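Local structure of thermospermine synthase (Medicago truncatula, 6BQ6) at the interface of chains A and B. The protein catalyses the transfer of an aminopropyl group from decarboxylated S-adenosylmethionine to spermidine, yielding thermospermine and 5'-methylthioadenosine in plant polyamine biosynthesis. Sequence-based numbering; all coordinates share one arbitrary frame. Chains: chain A/B, Thermospermine synthase.

The interface of chains A and B. Residues chain A 82, 85-86, 250, 252; chain B 223-224, 256-257.
Two copies of thermospermine synthase meet largely through apolar side chains in this patch, with a water bridging them: a worked example of an apolar seam tied by a polar bridge. The side chains of B:Ile223 and A:Pro252 cross at about a right angle, the branch methyl CG2 touching the ring atom CG at 3.6 Å. CG2 also meets A:Ile86 CD1 tip to tip; B:Ile223 CG1 lies anti to the backbone N (chi1 178°), leaving CG2 in the crowded position between that N and the carbonyl carbon. B:Phe224 and A:Phe85 also approach tip to tip, CZ to CE1 at 4.0 Å, while the B:Phe224 rim lies against the A:Thr82 carbonyl. At the opposite end, B:Ile257 CG1 sits over one face of the A:His250 imidazole, 3.9 Å from its centroid. B:Asp256 crosses A:His250 at about a right angle, planes 33° apart, OD1 lying 3.6 Å from CE1 and 4.2 Å from ND1, too far for a direct bond, though a carboxylate there might favour a protonated imidazole. In the ring plane, ND1 bonds nearly straight to water 1 (2.8 Å), which reaches B:Ile223 N at 2.8 Å. An alanine in place of A:His250 would probably loosen the junction around B:Ile257 and lose the bridge.

Behind these, A:His250 CG stands anti to its own backbone N (chi1 -174°), pointing the ring across the boundary, with A:Pro252 N over its other face. The B:Ile257 amide steadies B:Asp256 OD1 from above the carboxylate plane. The patch centre lies about 17 Å from A:Asp181, the predicted proton acceptor. Repeated by the two-fold, it is likely to help hold two subunits of the deposited tetramer together.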
loop_
_atom_site.group_PDB
_atom_site.type_symbol
_atom_site.label_atom_id
_atom_site.label_comp_id
_atom_site.label_asym_id
_atom_site.label_seq_id
_atom_site.Cartn_x
_atom_site.Cartn_y
_atom_site.Cartn_z
ATOM N N THR A 82 -21.833 6.396 3.164
ATOM C CA THR A 82 -22.566 5.881 1.970
ATOM C C THR A 82 -23.428 4.672 2.277
ATOM O O THR A 82 -24.441 4.451 1.583
ATOM C CB THR A 82 -21.671 5.495 0.797
ATOM O OG1 THR A 82 -20.651 4.646 1.276
ATOM C CG2 THR A 82 -21.088 6.679 0.175
ATOM N N PHE A 85 -26.723 3.433 6.332
ATOM C CA PHE A 85 -28.184 3.211 6.305
ATOM C C PHE A 85 -28.539 1.713 6.244
ATOM O O PHE A 85 -29.542 1.294 6.799
ATOM C CB PHE A 85 -28.873 3.981 5.167
ATOM C CG PHE A 85 -28.658 3.435 3.800
ATOM C CD1 PHE A 85 -27.518 3.731 3.065
ATOM C CD2 PHE A 85 -29.635 2.654 3.175
ATOM C CE1 PHE A 85 -27.329 3.193 1.809
ATOM C CE2 PHE A 85 -29.451 2.137 1.898
ATOM C CZ PHE A 85 -28.282 2.383 1.228
ATOM N N ILE A 86 -27.720 0.932 5.555
ATOM C CA ILE A 86 -27.972 -0.516 5.450
ATOM C C ILE A 86 -27.870 -1.115 6.838
ATOM O O ILE A 86 -28.774 -1.850 7.286
ATOM C CB ILE A 86 -26.993 -1.185 4.517
ATOM C CG1 ILE A 86 -27.062 -0.528 3.143
ATOM C CG2 ILE A 86 -27.279 -2.693 4.404
ATOM C CD1 ILE A 86 -26.067 -1.089 2.164
ATOM N N HIS A 250 -24.940 -7.508 3.140
ATOM C CA HIS A 250 -23.656 -6.923 2.787
ATOM C C HIS A 250 -23.584 -5.450 3.129
ATOM O O HIS A 250 -24.487 -4.701 2.820
ATOM C CB HIS A 250 -23.441 -7.099 1.304
ATOM C CG HIS A 250 -22.085 -6.678 0.828
ATOM N ND1 HIS A 250 -21.899 -5.745 -0.159
ATOM C CD2 HIS A 250 -20.837 -7.057 1.206
ATOM C CE1 HIS A 250 -20.623 -5.561 -0.372
ATOM N NE2 HIS A 250 -19.948 -6.351 0.431
ATOM N N PRO A 252 -20.833 -2.690 2.189
ATOM C CA PRO A 252 -19.614 -2.603 1.414
ATOM C C PRO A 252 -18.418 -2.094 2.191
ATOM O O PRO A 252 -17.328 -2.713 2.138
ATOM C CB PRO A 252 -20.000 -1.638 0.280
ATOM C CG PRO A 252 -21.473 -1.852 0.112
ATOM C CD PRO A 252 -22.014 -2.180 1.456
ATOM N N ILE B 223 -24.658 -3.014 -3.603
ATOM C CA ILE B 223 -25.733 -2.001 -3.512
ATOM C C ILE B 223 -25.459 -0.814 -4.436
ATOM O O ILE B 223 -26.400 -0.292 -5.049
ATOM C CB ILE B 223 -25.935 -1.603 -2.027
ATOM C CG1 ILE B 223 -26.983 -0.521 -1.807
ATOM C CG2 ILE B 223 -24.655 -1.083 -1.426
ATOM C CD1 ILE B 223 -28.310 -0.857 -2.376
ATOM N N PHE B 224 -24.207 -0.359 -4.520
ATOM C CA PHE B 224 -23.809 0.643 -5.502
ATOM C C PHE B 224 -23.047 0.078 -6.712
ATOM O O PHE B 224 -23.178 0.601 -7.834
ATOM C CB PHE B 224 -23.030 1.757 -4.803
ATOM C CG PHE B 224 -23.836 2.400 -3.719
ATOM C CD1 PHE B 224 -25.082 2.992 -4.012
ATOM C CD2 PHE B 224 -23.434 2.323 -2.421
ATOM C CE1 PHE B 224 -25.836 3.567 -3.003
ATOM C CE2 PHE B 224 -24.185 2.883 -1.397
ATOM C CZ PHE B 224 -25.395 3.475 -1.682
ATOM N N ASP B 256 -16.879 -8.226 -2.751
ATOM C CA ASP B 256 -18.140 -7.715 -3.192
ATOM C C ASP B 256 -19.095 -8.853 -3.354
ATOM O O ASP B 256 -18.710 -10.042 -3.308
ATOM C CB ASP B 256 -18.003 -6.989 -4.535
ATOM C CG ASP B 256 -19.030 -5.841 -4.703
ATOM O OD1 ASP B 256 -20.002 -5.740 -3.904
ATOM O OD2 ASP B 256 -18.845 -5.094 -5.666
ATOM N N ILE B 257 -20.338 -8.453 -3.472
ATOM C CA ILE B 257 -21.387 -9.319 -3.957
ATOM C C ILE B 257 -21.086 -9.435 -5.474
ATOM O O ILE B 257 -20.773 -8.441 -6.127
ATOM C CB ILE B 257 -22.767 -8.704 -3.721
ATOM C CG1 ILE B 257 -23.017 -8.455 -2.239
ATOM C CG2 ILE B 257 -23.848 -9.588 -4.272
ATOM C CD1 ILE B 257 -23.003 -9.704 -1.403
HETATM O O HOH W 1 -24.257 -4.785 -1.410
#